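Local coordinates for protein possible phosphoglycerate mutase GPM2 (PDB 2A6P) that dephosphorylates a broad range of phosphate monoesters and can act in vivo as a fructose-1,6-bisphosphatase that maintains gluconeogenesis, at residues Arg12-Arg17 / Ile181-Phe186; Leu57-Val62 / Ser143-Leu148; Ala158-Trp163 / Arg191-Leu196. One frame throughout, in Å; residues are numbered along the deposited sequence.

Contact 1 of 3, residues Arg12-Arg17 / Ile181-Phe186; sequences RLLLLR and IGICGF. With SO4 (sulfate ion), chain C.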
ATOM      1  N   ARG A  12      -0.254  11.981  10.373  1.00 22.43           N
ATOM      2  CA  ARG A  12       0.286  10.998   9.434  1.00 21.48           C
ATOM      3  C   ARG A  12       1.768  11.142   9.092  1.00 19.17           C
ATOM      4  O   ARG A  12       2.345  12.222   9.188  1.00 16.56           O
ATOM      5  CB  ARG A  12      -0.486  11.066   8.111  1.00 22.03           C
ATOM      6  CG  ARG A  12      -1.965  10.784   8.186  1.00 26.13           C
ATOM      7  CD  ARG A  12      -2.656  11.280   6.918  1.00 27.36           C
ATOM      8  NE  ARG A  12      -2.494  12.726   6.759  1.00 31.31           N
ATOM      9  CZ  ARG A  12      -2.953  13.440   5.732  1.00 32.21           C
ATOM     10  NH1 ARG A  12      -3.618  12.849   4.742  1.00 32.10           N
ATOM     11  NH2 ARG A  12      -2.743  14.752   5.696  1.00 33.64           N
ATOM     12  N   LEU A  13       2.365  10.033   8.663  1.00 18.52           N
ATOM     13  CA  LEU A  13       3.766  10.009   8.240  1.00 17.05           C
ATOM     14  C   LEU A  13       3.752   9.760   6.729  1.00 16.59           C
ATOM     15  O   LEU A  13       3.307   8.702   6.279  1.00 16.96           O
ATOM     16  CB  LEU A  13       4.530   8.875   8.942  1.00 15.78           C
ATOM     17  CG  LEU A  13       5.898   8.488   8.352  1.00 14.29           C
ATOM     18  CD1 LEU A  13       6.850   9.683   8.384  1.00 14.68           C
ATOM     19  CD2 LEU A  13       6.478   7.325   9.126  1.00 14.73           C
ATOM     20  N   LEU A  14       4.196  10.731   5.941  1.00 16.17           N
ATOM     21  CA  LEU A  14       4.209  10.529   4.497  1.00 17.02           C
ATOM     22  C   LEU A  14       5.648  10.319   4.063  1.00 17.40           C
ATOM     23  O   LEU A  14       6.569  10.862   4.669  1.00 17.97           O
ATOM     24  CB  LEU A  14       3.642  11.736   3.738  1.00 17.06           C
ATOM     25  CG  LEU A  14       2.487  12.633   4.208  1.00 19.28           C
ATOM     26  CD1 LEU A  14       1.643  12.972   2.987  1.00 18.50           C
ATOM     27  CD2 LEU A  14       1.638  11.976   5.265  1.00 21.27           C
ATOM     28  N   LEU A  15       5.841   9.515   3.024  1.00 16.58           N
ATOM     29  CA  LEU A  15       7.175   9.270   2.498  1.00 15.94           C
ATOM     30  C   LEU A  15       7.148   9.539   1.008  1.00 15.83           C
ATOM     31  O   LEU A  15       6.220   9.129   0.319  1.00 17.62           O
ATOM     32  CB  LEU A  15       7.618   7.827   2.743  1.00 16.29           C
ATOM     33  CG  LEU A  15       7.686   7.410   4.210  1.00 18.20           C
ATOM     34  CD1 LEU A  15       6.313   6.935   4.689  1.00 17.68           C
ATOM     35  CD2 LEU A  15       8.701   6.307   4.347  1.00 17.70           C
ATOM     36  N   LEU A  16       8.164  10.236   0.514  1.00 14.07           N
ATOM     37  CA  LEU A  16       8.259  10.552  -0.908  1.00 13.61           C
ATOM     38  C   LEU A  16       9.599  10.084  -1.466  1.00 13.56           C
ATOM     39  O   LEU A  16      10.660  10.490  -0.960  1.00 12.34           O
ATOM     40  CB  LEU A  16       8.136  12.066  -1.126  1.00 12.56           C
ATOM     41  CG  LEU A  16       8.456  12.545  -2.556  1.00 14.35           C
ATOM     42  CD1 LEU A  16       7.412  11.988  -3.527  1.00 12.15           C
ATOM     43  CD2 LEU A  16       8.495  14.071  -2.635  1.00 12.06           C
ATOM     44  N   ARG A  17       9.563   9.232  -2.491  1.00 11.78           N
ATOM     45  CA  ARG A  17      10.804   8.772  -3.111  1.00 13.46           C
ATOM     46  C   ARG A  17      11.217   9.839  -4.127  1.00 14.30           C
ATOM     47  O   ARG A  17      10.364  10.457  -4.759  1.00 16.48           O
ATOM     48  CB  ARG A  17      10.614   7.433  -3.851  1.00 12.84           C
ATOM     49  CG  ARG A  17      11.907   6.956  -4.544  1.00 13.23           C
ATOM     50  CD  ARG A  17      11.736   5.629  -5.263  1.00 13.47           C
ATOM     51  NE  ARG A  17      12.986   5.174  -5.883  1.00 15.53           N
ATOM     52  CZ  ARG A  17      13.062   4.172  -6.759  1.00 15.56           C
ATOM     53  NH1 ARG A  17      11.966   3.521  -7.120  1.00 15.24           N
ATOM     54  NH2 ARG A  17      14.224   3.837  -7.297  1.00 13.85           N
ATOM     55  N   ILE A 181       4.461   8.289  -3.493  1.00 13.40           N
ATOM     56  CA  ILE A 181       4.149   8.607  -2.106  1.00 14.17           C
ATOM     57  C   ILE A 181       3.467   7.449  -1.360  1.00 14.30           C
ATOM     58  O   ILE A 181       2.576   6.786  -1.896  1.00 12.79           O
ATOM     59  CB  ILE A 181       3.216   9.859  -2.036  1.00 16.44           C
ATOM     60  CG1 ILE A 181       3.915  11.077  -2.665  1.00 16.97           C
ATOM     61  CG2 ILE A 181       2.796  10.142  -0.590  1.00 13.40           C
ATOM     62  CD1 ILE A 181       2.995  12.280  -2.833  1.00 16.35           C
ATOM     63  N   GLY A 182       3.922   7.208  -0.132  1.00 14.08           N
ATOM     64  CA  GLY A 182       3.333   6.186   0.718  1.00 14.25           C
ATOM     65  C   GLY A 182       2.875   6.948   1.954  1.00 12.85           C
ATOM     66  O   GLY A 182       3.544   7.916   2.329  1.00 13.61           O
ATOM     67  N   ILE A 183       1.752   6.557   2.571  1.00 12.23           N
ATOM     68  CA  ILE A 183       1.237   7.258   3.754  1.00 11.45           C
ATOM     69  C   ILE A 183       0.919   6.309   4.908  1.00 13.33           C
ATOM     70  O   ILE A 183       0.162   5.355   4.752  1.00 15.68           O
ATOM     71  CB  ILE A 183      -0.039   8.075   3.417  1.00  9.96           C
ATOM     72  CG1 ILE A 183       0.277   9.111   2.332  1.00  7.07           C
ATOM     73  CG2 ILE A 183      -0.584   8.741   4.669  1.00  7.89           C
ATOM     74  CD1 ILE A 183      -0.878   9.949   1.930  1.00  7.19           C
ATOM     75  N   CYS A 184       1.506   6.580   6.068  1.00 14.59           N
ATOM     76  CA  CYS A 184       1.304   5.747   7.255  1.00 16.21           C
ATOM     77  C   CYS A 184       0.447   6.460   8.295  1.00 17.64           C
ATOM     78  O   CYS A 184       0.626   7.648   8.540  1.00 19.42           O
ATOM     79  CB  CYS A 184       2.646   5.388   7.885  1.00 13.65           C
ATOM     80  SG  CYS A 184       3.723   4.427   6.859  1.00 17.95           S
ATOM     81  N   GLY A 185      -0.479   5.725   8.902  1.00 19.28           N
ATOM     82  CA  GLY A 185      -1.348   6.286   9.918  1.00 21.23           C
ATOM     83  C   GLY A 185      -1.773   5.228  10.926  1.00 23.27           C
ATOM     84  O   GLY A 185      -0.984   4.343  11.261  1.00 23.04           O
ATOM     85  N   PHE A 186      -3.013   5.324  11.413  1.00 24.56           N
ATOM     86  CA  PHE A 186      -3.551   4.368  12.392  1.00 27.50           C
ATOM     87  C   PHE A 186      -5.016   4.047  12.100  1.00 28.59           C
ATOM     88  O   PHE A 186      -5.718   4.837  11.480  1.00 30.31           O
ATOM     89  CB  PHE A 186      -3.527   4.932  13.825  1.00 26.69           C
ATOM     90  CG  PHE A 186      -2.174   5.347  14.322  1.00 26.25           C
ATOM     91  CD1 PHE A 186      -1.551   6.491  13.827  1.00 26.31           C
ATOM     92  CD2 PHE A 186      -1.536   4.612  15.327  1.00 24.83           C
ATOM     93  CE1 PHE A 186      -0.308   6.905  14.329  1.00 26.13           C
ATOM     94  CE2 PHE A 186      -0.301   5.015  15.831  1.00 25.18           C
ATOM     95  CZ  PHE A 186       0.317   6.166  15.331  1.00 24.97           C
TER
HETATM   96  S   SO4 C 204      17.947   5.237  -7.505  1.00 41.53           S
HETATM   97  O1  SO4 C 204      16.524   5.182  -7.970  1.00 43.69           O
HETATM   98  O2  SO4 C 204      18.670   6.292  -8.388  1.00 44.06           O
HETATM   99  O3  SO4 C 204      17.981   5.741  -6.187  1.00 44.41           O
HETATM  100  O4  SO4 C 204      18.501   3.971  -7.904  1.00 46.25           O
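L13 pairs with C184 and L15 with G182 within the central sheet of the histidine phosphatase fold, where strand 13-17 lies antiparallel to strand 180-187 in a sheet flanked by helices. The short strand axes come within 4.7 Å at 166°. L13 and C184 exchange two nearly straight backbone hydrogen bonds, C184 N reaching L13 O at 2.8 Å, and L15 and G182 exchange two more. The packing is tight along L13-L16 and I181-C184, on both faces of the sheet. Toward helix 39-53, L14 and I183 stand side by side, and CD2 of L14 meets CG2 of I183 at 4.0 Å. Next along that face, L16 swings CG anti to its backbone N (chi1 170°) and brings CD1 against CG1 of I181 at 3.7 Å; A48, L51 and L52 of the helix close over L16 and I181. On the other face, beneath helix 153-163, L13 CB meets C184 CB, while L15 lays CD1 3.8 Å from the carbonyl oxygen of G182. L15 also packs on S156 and V159 of helix 153-163. The ends are looser. R12 touches I183 CG2 with its CD at 4.0 Å, but its chain bends and its NH2 goes to the carbonyl of L55. At the far end R17, next to H18, the inferred phosphohistidine nucleophile, turns away from the partner strand. R17 and H18 begin the RHG signature of this superfamily. The extended R17 chain carries the guanidinium to a sulfate ion, probably from the crystallisation liquor, which T21 and T30 also bind. O1 of that sulfate lies near the guanidinium plane, 2.7 Å from R17 NH2, an atom whose position is less certain.

Contact 2 of 3, residues Leu57-Val62 / Ser143-Leu148; sequences LDDPIV and SSRDVL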
ATOM      1  N   LEU A  57      -1.945  18.766   4.363  1.00 40.01           N
ATOM      2  CA  LEU A  57      -1.038  18.403   5.445  1.00 38.92           C
ATOM      3  C   LEU A  57      -1.018  19.462   6.551  1.00 38.37           C
ATOM      4  O   LEU A  57      -1.051  20.665   6.284  1.00 38.71           O
ATOM      5  CB  LEU A  57       0.368  18.196   4.883  1.00 38.20           C
ATOM      6  CG  LEU A  57       0.430  17.247   3.684  1.00 36.94           C
ATOM      7  CD1 LEU A  57       1.879  17.072   3.246  1.00 36.86           C
ATOM      8  CD2 LEU A  57      -0.187  15.906   4.059  1.00 36.06           C
ATOM      9  N   ASP A  58      -0.948  18.998   7.793  1.00 37.76           N
ATOM     10  CA  ASP A  58      -0.943  19.881   8.946  1.00 37.89           C
ATOM     11  C   ASP A  58       0.452  20.356   9.356  1.00 36.98           C
ATOM     12  O   ASP A  58       1.221  19.607   9.963  1.00 35.66           O
ATOM     13  CB  ASP A  58      -1.611  19.175  10.129  1.00 40.01           C
ATOM     14  CG  ASP A  58      -1.866  20.104  11.289  1.00 42.12           C
ATOM     15  OD1 ASP A  58      -2.620  21.077  11.097  1.00 46.81           O
ATOM     16  OD2 ASP A  58      -1.321  19.873  12.387  1.00 44.29           O
ATOM     17  N   ASP A  59       0.761  21.606   9.022  1.00 35.91           N
ATOM     18  CA  ASP A  59       2.045  22.215   9.371  1.00 35.54           C
ATOM     19  C   ASP A  59       3.151  21.154   9.408  1.00 33.18           C
ATOM     20  O   ASP A  59       3.792  20.942  10.436  1.00 34.04           O
ATOM     21  CB  ASP A  59       1.913  22.912  10.730  1.00 37.98           C
ATOM     22  CG  ASP A  59       3.172  23.657  11.134  1.00 41.74           C
ATOM     23  OD1 ASP A  59       3.795  24.304  10.255  1.00 42.20           O
ATOM     24  OD2 ASP A  59       3.525  23.604  12.336  1.00 41.88           O
ATOM     25  N   PRO A  60       3.390  20.487   8.267  1.00 30.41           N
ATOM     26  CA  PRO A  60       4.378  19.425   8.040  1.00 27.76           C
ATOM     27  C   PRO A  60       5.845  19.733   8.337  1.00 25.97           C
ATOM     28  O   PRO A  60       6.364  20.786   7.945  1.00 26.10           O
ATOM     29  CB  PRO A  60       4.208  19.099   6.555  1.00 27.71           C
ATOM     30  CG  PRO A  60       2.877  19.630   6.210  1.00 29.03           C
ATOM     31  CD  PRO A  60       2.769  20.877   6.990  1.00 29.36           C
ATOM     32  N   ILE A  61       6.516  18.811   9.025  1.00 24.04           N
ATOM     33  CA  ILE A  61       7.941  18.972   9.269  1.00 21.99           C
ATOM     34  C   ILE A  61       8.567  18.050   8.218  1.00 21.03           C
ATOM     35  O   ILE A  61       8.272  16.852   8.173  1.00 21.40           O
ATOM     36  CB  ILE A  61       8.372  18.535  10.693  1.00 20.78           C
ATOM     37  CG1 ILE A  61       9.899  18.653  10.816  1.00 20.43           C
ATOM     38  CG2 ILE A  61       7.891  17.136  10.983  1.00 18.70           C
ATOM     39  CD1 ILE A  61      10.451  18.268  12.186  1.00 22.95           C
ATOM     40  N   VAL A  62       9.401  18.624   7.356  1.00 19.73           N
ATOM     41  CA  VAL A  62      10.046  17.873   6.277  1.00 19.32           C
ATOM     42  C   VAL A  62      11.500  17.499   6.555  1.00 18.65           C
ATOM     43  O   VAL A  62      12.357  18.370   6.755  1.00 18.36           O
ATOM     44  CB  VAL A  62       9.990  18.670   4.951  1.00 18.97           C
ATOM     45  CG1 VAL A  62      10.612  17.861   3.829  1.00 19.59           C
ATOM     46  CG2 VAL A  62       8.532  19.043   4.620  1.00 19.33           C
ATOM     47  N   SER A 143       2.984  14.184  17.250  1.00 31.70           N
ATOM     48  CA  SER A 143       2.219  14.503  18.441  1.00 34.10           C
ATOM     49  C   SER A 143       1.504  15.839  18.242  1.00 33.03           C
ATOM     50  O   SER A 143       0.522  16.139  18.913  1.00 33.32           O
ATOM     51  CB  SER A 143       3.150  14.601  19.647  1.00 35.40           C
ATOM     52  OG  SER A 143       2.402  14.785  20.830  1.00 41.34           O
ATOM     53  N   SER A 144       1.995  16.628  17.295  1.00 32.76           N
ATOM     54  CA  SER A 144       1.416  17.935  17.031  1.00 32.23           C
ATOM     55  C   SER A 144       1.309  18.304  15.553  1.00 32.02           C
ATOM     56  O   SER A 144       0.614  19.257  15.203  1.00 32.54           O
ATOM     57  CB  SER A 144       2.236  19.007  17.755  1.00 34.56           C
ATOM     58  OG  SER A 144       3.566  19.043  17.265  1.00 33.94           O
ATOM     59  N   ARG A 145       1.987  17.557  14.685  1.00 31.00           N
ATOM     60  CA  ARG A 145       1.957  17.857  13.252  1.00 30.12           C
ATOM     61  C   ARG A 145       2.208  16.619  12.378  1.00 28.80           C
ATOM     62  O   ARG A 145       2.566  15.545  12.887  1.00 28.88           O
ATOM     63  CB  ARG A 145       3.017  18.929  12.936  1.00 32.85           C
ATOM     64  CG  ARG A 145       4.468  18.462  13.182  1.00 35.10           C
ATOM     65  CD  ARG A 145       5.460  19.617  13.398  1.00 36.66           C
ATOM     66  NE  ARG A 145       5.562  20.509  12.245  1.00 39.36           N
ATOM     67  CZ  ARG A 145       6.470  21.476  12.119  1.00 42.24           C
ATOM     68  NH1 ARG A 145       7.365  21.676  13.080  1.00 42.06           N
ATOM     69  NH2 ARG A 145       6.484  22.248  11.035  1.00 42.71           N
ATOM     70  N   ASP A 146       2.013  16.779  11.067  1.00 26.16           N
ATOM     71  CA  ASP A 146       2.254  15.705  10.107  1.00 24.16           C
ATOM     72  C   ASP A 146       3.747  15.675   9.781  1.00 23.25           C
ATOM     73  O   ASP A 146       4.427  16.704   9.866  1.00 23.83           O
ATOM     74  CB  ASP A 146       1.458  15.926   8.812  1.00 22.15           C
ATOM     75  CG  ASP A 146      -0.028  15.611   8.973  1.00 23.50           C
ATOM     76  OD1 ASP A 146      -0.374  14.707   9.766  1.00 22.81           O
ATOM     77  OD2 ASP A 146      -0.852  16.257   8.289  1.00 24.49           O
ATOM     78  N   VAL A 147       4.253  14.497   9.409  1.00 21.84           N
ATOM     79  CA  VAL A 147       5.674  14.315   9.072  1.00 20.03           C
ATOM     80  C   VAL A 147       5.890  13.835   7.629  1.00 20.63           C
ATOM     81  O   VAL A 147       5.182  12.951   7.151  1.00 20.59           O
ATOM     82  CB  VAL A 147       6.344  13.288  10.039  1.00 18.18           C
ATOM     83  CG1 VAL A 147       7.777  13.004   9.602  1.00 17.01           C
ATOM     84  CG2 VAL A 147       6.321  13.827  11.468  1.00 18.16           C
ATOM     85  N   LEU A 148       6.871  14.423   6.942  1.00 21.29           N
ATOM     86  CA  LEU A 148       7.184  14.038   5.566  1.00 21.40           C
ATOM     87  C   LEU A 148       8.661  13.686   5.365  1.00 21.03           C
ATOM     88  O   LEU A 148       9.548  14.516   5.585  1.00 18.82           O
ATOM     89  CB  LEU A 148       6.792  15.159   4.590  1.00 22.08           C
ATOM     90  CG  LEU A 148       7.236  14.981   3.126  1.00 24.51           C
ATOM     91  CD1 LEU A 148       6.662  13.709   2.552  1.00 24.23           C
ATOM     92  CD2 LEU A 148       6.787  16.168   2.301  1.00 26.03           C
TER
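I61 and V147 meet as parallel neighbours, as do V62 and L148, where strands 61-64 and 147-151 begin. Backbone bonds set this register: I61 N donates to D146 O at 3.1 Å, and L148 N donates to I61 O. Just ahead of the strands the pairing is continued by a side chain. D58 N gives an almost straight bond (177°) to D146 OD2 at 2.8 Å, meeting the carboxylate on its anti side and somewhat out of plane, while D146 N returns a bond to D58 O. The second carboxylate oxygen, OD1, accepts from R12 N, and the buried aspartate thus ties three chain segments together through backbone N-H groups.

The one cation of the contact is R145. Its CG lies between the backbone N and carbonyl carbon (chi1 65°), the crowded position, and the bent chain then brings NE to D59 O at 2.6 Å, nearly along the C=O axis. NH2 of R145 adds a weak bond to the same oxygen. OD2 of D59 lies over one guanidinium face, toward the rim, the carboxylate plane only 18° from that of the cation; OD1 is 3.5 Å from NH2 of R145, a salt bridge of charge alone with no N-H aimed at it. CB of I61 sits over the centre of the opposite face.

Apolar contacts take over inside the sheet. I61 CG2 packs on V147 CG2 at 3.7 Å on the face toward H141 of helix 124-141, and V62 CG2 reaches L148 CD2 at 4.1 Å on the other. Strands 61-64 and 147-151 are adjacent parallel strands in the mixed sheet of the α/β histidine phosphatase fold.

Contact 3 of 3, residues Ala158-Trp163 / Arg191-Leu196; sequences AVITRW and RQLAVL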
ATOM      1  N   ALA A 158      11.653   0.343   4.099  1.00 14.34           N
ATOM      2  CA  ALA A 158      12.134  -0.118   5.392  1.00 13.42           C
ATOM      3  C   ALA A 158      11.322   0.588   6.459  1.00 14.06           C
ATOM      4  O   ALA A 158      10.839  -0.037   7.405  1.00 13.49           O
ATOM      5  CB  ALA A 158      13.619   0.218   5.562  1.00 11.59           C
ATOM      6  N   VAL A 159      11.192   1.902   6.316  1.00 13.44           N
ATOM      7  CA  VAL A 159      10.421   2.673   7.283  1.00 15.36           C
ATOM      8  C   VAL A 159       8.978   2.181   7.338  1.00 15.49           C
ATOM      9  O   VAL A 159       8.428   1.973   8.414  1.00 16.95           O
ATOM     10  CB  VAL A 159      10.435   4.163   6.944  1.00 16.05           C
ATOM     11  CG1 VAL A 159       9.490   4.924   7.878  1.00 16.85           C
ATOM     12  CG2 VAL A 159      11.868   4.693   7.076  1.00 17.21           C
ATOM     13  N   ILE A 160       8.374   1.976   6.173  1.00 16.07           N
ATOM     14  CA  ILE A 160       6.990   1.490   6.101  1.00 15.26           C
ATOM     15  C   ILE A 160       6.845   0.121   6.757  1.00 14.79           C
ATOM     16  O   ILE A 160       5.923  -0.100   7.550  1.00 11.14           O
ATOM     17  CB  ILE A 160       6.515   1.394   4.637  1.00 15.08           C
ATOM     18  CG1 ILE A 160       6.421   2.799   4.032  1.00 14.21           C
ATOM     19  CG2 ILE A 160       5.182   0.667   4.560  1.00 15.71           C
ATOM     20  CD1 ILE A 160       6.134   2.791   2.564  1.00 14.29           C
ATOM     21  N   THR A 161       7.751  -0.797   6.414  1.00 14.77           N
ATOM     22  CA  THR A 161       7.721  -2.144   6.976  1.00 15.54           C
ATOM     23  C   THR A 161       7.787  -2.101   8.497  1.00 15.11           C
ATOM     24  O   THR A 161       7.122  -2.877   9.173  1.00 14.12           O
ATOM     25  CB  THR A 161       8.895  -2.994   6.457  1.00 15.54           C
ATOM     26  OG1 THR A 161       8.819  -3.092   5.031  1.00 19.67           O
ATOM     27  CG2 THR A 161       8.848  -4.391   7.044  1.00 15.77           C
ATOM     28  N   ARG A 162       8.595  -1.188   9.029  1.00 15.77           N
ATOM     29  CA  ARG A 162       8.748  -1.051  10.472  1.00 17.20           C
ATOM     30  C   ARG A 162       7.568  -0.317  11.087  1.00 18.17           C
ATOM     31  O   ARG A 162       7.176  -0.599  12.224  1.00 18.51           O
ATOM     32  CB  ARG A 162      10.060  -0.331  10.794  1.00 18.68           C
ATOM     33  CG  ARG A 162      11.298  -1.095  10.311  1.00 19.48           C
ATOM     34  CD  ARG A 162      11.309  -2.510  10.873  1.00 20.61           C
ATOM     35  NE  ARG A 162      11.387  -2.502  12.332  1.00 22.61           N
ATOM     36  CZ  ARG A 162      11.156  -3.560  13.099  1.00 23.06           C
ATOM     37  NH1 ARG A 162      10.821  -4.723  12.550  1.00 24.38           N
ATOM     38  NH2 ARG A 162      11.272  -3.457  14.416  1.00 25.52           N
ATOM     39  N   TRP A 163       7.002   0.628  10.343  1.00 16.54           N
ATOM     40  CA  TRP A 163       5.842   1.356  10.842  1.00 18.51           C
ATOM     41  C   TRP A 163       4.752   0.341  11.177  1.00 18.35           C
ATOM     42  O   TRP A 163       4.100   0.437  12.223  1.00 18.71           O
ATOM     43  CB  TRP A 163       5.308   2.345   9.797  1.00 18.95           C
ATOM     44  CG  TRP A 163       4.064   3.047  10.255  1.00 18.74           C
ATOM     45  CD1 TRP A 163       2.774   2.688   9.988  1.00 19.46           C
ATOM     46  CD2 TRP A 163       3.990   4.199  11.111  1.00 19.19           C
ATOM     47  NE1 TRP A 163       1.897   3.544  10.622  1.00 17.89           N
ATOM     48  CE2 TRP A 163       2.616   4.479  11.319  1.00 19.10           C
ATOM     49  CE3 TRP A 163       4.951   5.020  11.727  1.00 19.39           C
ATOM     50  CZ2 TRP A 163       2.180   5.549  12.111  1.00 17.38           C
ATOM     51  CZ3 TRP A 163       4.516   6.085  12.518  1.00 19.28           C
ATOM     52  CH2 TRP A 163       3.137   6.336  12.701  1.00 19.87           C
ATOM     53  N   ARG A 191      -1.013   0.852  14.137  1.00 24.19           N
ATOM     54  CA  ARG A 191      -0.191   1.544  13.147  1.00 22.66           C
ATOM     55  C   ARG A 191      -0.484   0.829  11.829  1.00 20.73           C
ATOM     56  O   ARG A 191      -0.407  -0.398  11.738  1.00 20.26           O
ATOM     57  CB  ARG A 191       1.294   1.463  13.531  1.00 23.12           C
ATOM     58  CG  ARG A 191       1.804   2.760  14.146  1.00 23.88           C
ATOM     59  CD  ARG A 191       2.936   2.567  15.139  1.00 23.91           C
ATOM     60  NE  ARG A 191       4.050   1.783  14.608  1.00 24.18           N
ATOM     61  CZ  ARG A 191       5.203   1.618  15.252  1.00 25.02           C
ATOM     62  NH1 ARG A 191       5.386   2.191  16.441  1.00 26.20           N
ATOM     63  NH2 ARG A 191       6.166   0.874  14.721  1.00 21.64           N
ATOM     64  N   GLN A 192      -0.825   1.600  10.806  1.00 18.85           N
ATOM     65  CA  GLN A 192      -1.218   1.011   9.533  1.00 17.20           C
ATOM     66  C   GLN A 192      -0.718   1.759   8.300  1.00 15.64           C
ATOM     67  O   GLN A 192      -0.440   2.956   8.363  1.00 13.27           O
ATOM     68  CB  GLN A 192      -2.767   0.919   9.535  1.00 17.13           C
ATOM     69  CG  GLN A 192      -3.500   0.954   8.185  1.00 17.07           C
ATOM     70  CD  GLN A 192      -5.027   0.931   8.361  1.00 17.12           C
ATOM     71  OE1 GLN A 192      -5.618  -0.099   8.709  1.00 17.43           O
ATOM     72  NE2 GLN A 192      -5.663   2.071   8.138  1.00 13.69           N
ATOM     73  N   LEU A 193      -0.589   1.028   7.192  1.00 13.65           N
ATOM     74  CA  LEU A 193      -0.182   1.595   5.897  1.00 14.80           C
ATOM     75  C   LEU A 193      -1.502   2.036   5.247  1.00 13.74           C
ATOM     76  O   LEU A 193      -2.372   1.195   4.969  1.00 13.35           O
ATOM     77  CB  LEU A 193       0.471   0.522   5.000  1.00 14.09           C
ATOM     78  CG  LEU A 193       1.517   0.891   3.930  1.00 15.44           C
ATOM     79  CD1 LEU A 193       1.338  -0.025   2.733  1.00 14.43           C
ATOM     80  CD2 LEU A 193       1.410   2.344   3.497  1.00 14.05           C
ATOM     81  N   ALA A 194      -1.649   3.335   4.998  1.00 13.68           N
ATOM     82  CA  ALA A 194      -2.882   3.855   4.396  1.00 12.73           C
ATOM     83  C   ALA A 194      -2.841   3.996   2.868  1.00 13.79           C
ATOM     84  O   ALA A 194      -3.804   3.630   2.178  1.00 13.25           O
ATOM     85  CB  ALA A 194      -3.242   5.209   5.040  1.00 10.53           C
ATOM     86  N   VAL A 195      -1.736   4.537   2.348  1.00 13.74           N
ATOM     87  CA  VAL A 195      -1.572   4.732   0.915  1.00 12.68           C
ATOM     88  C   VAL A 195      -0.188   4.253   0.450  1.00 14.17           C
ATOM     89  O   VAL A 195       0.803   4.385   1.168  1.00 14.42           O
ATOM     90  CB  VAL A 195      -1.746   6.234   0.538  1.00 14.88           C
ATOM     91  CG1 VAL A 195      -1.633   6.417  -0.974  1.00 14.98           C
ATOM     92  CG2 VAL A 195      -3.108   6.761   1.043  1.00 13.25           C
ATOM     93  N   LEU A 196      -0.133   3.686  -0.754  1.00 14.40           N
ATOM     94  CA  LEU A 196       1.115   3.200  -1.332  1.00 15.76           C
ATOM     95  C   LEU A 196       1.092   3.361  -2.849  1.00 16.99           C
ATOM     96  O   LEU A 196       0.043   3.242  -3.485  1.00 17.68           O
ATOM     97  CB  LEU A 196       1.344   1.719  -0.991  1.00 14.68           C
ATOM     98  CG  LEU A 196       2.703   1.145  -1.439  1.00 14.90           C
ATOM     99  CD1 LEU A 196       3.825   1.841  -0.681  1.00 16.33           C
ATOM    100  CD2 LEU A 196       2.766  -0.359  -1.199  1.00 13.24           C
TER
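The helix segment 158-163, with I160 and W163 in contact, passes L193 and R191 of strand segment 191-196 at an axis distance of 8.3 Å and an angle of 133°. At the end of helix 153-163, R191 does most of the gripping. NE donates to W163 O at 2.7 Å, exactly in the guanidinium plane and on a lone pair of the carbonyl. NH2 of R191 reaches back to R162 O at 3.1 Å and adds a weak bond to W163 O. The aliphatic part of the same chain lies over the indole: CG stands above one face, offset toward the rim, 3.4 Å from W163 CE2, a CH-pi contact. The cation itself is too far from the ring for more than a weak attraction. W163 NE1 makes a weak bond to Q192 O, its stronger partner being G185 O, and the ring also packs on C184 and on V135 and L139 of helix 124-141.

Further up the helix, contact is wholly apolar. CG2 of I160 meets CG of L193 at 3.7 Å, and CD1 of I160 touches CD1 of L196 at 4.1 Å. Between those leucines A194 and V195 both face I183, a classic beta bulge. L193 and L196 also pack on L196 of the second subunit, which places this strand at the dimer interface.

Two carbonyl oxygens at the C-terminal end of a helix thus receive an arginine; its positive charge probably interacts favourably with the partial negative charge there.

All three contacts belong to one mixed sheet and its helices. Contacts 1 and 2 have centres 11 Å apart and touch where strand 147-151 lies beside strand 13-17, L14 N facing V147 O. Contacts 1 and 3 are closer, 7 Å between centres, joined by the pairing of strand 180-187, from contact 1, with strand 190-199, from contact 3. Contacts 2 and 3 lie 16 Å apart, their nearest atoms about 8 Å from each other. Along the chain contact 2 is nested inside the loop that contact 1 closes, whereas contact 3 crosses contact 1. Strand 13-17 runs parallel to 147-151 and antiparallel to 180-187, linking the parallel half of the sheet to the antiparallel half, which ends at the strand that meets the second subunit.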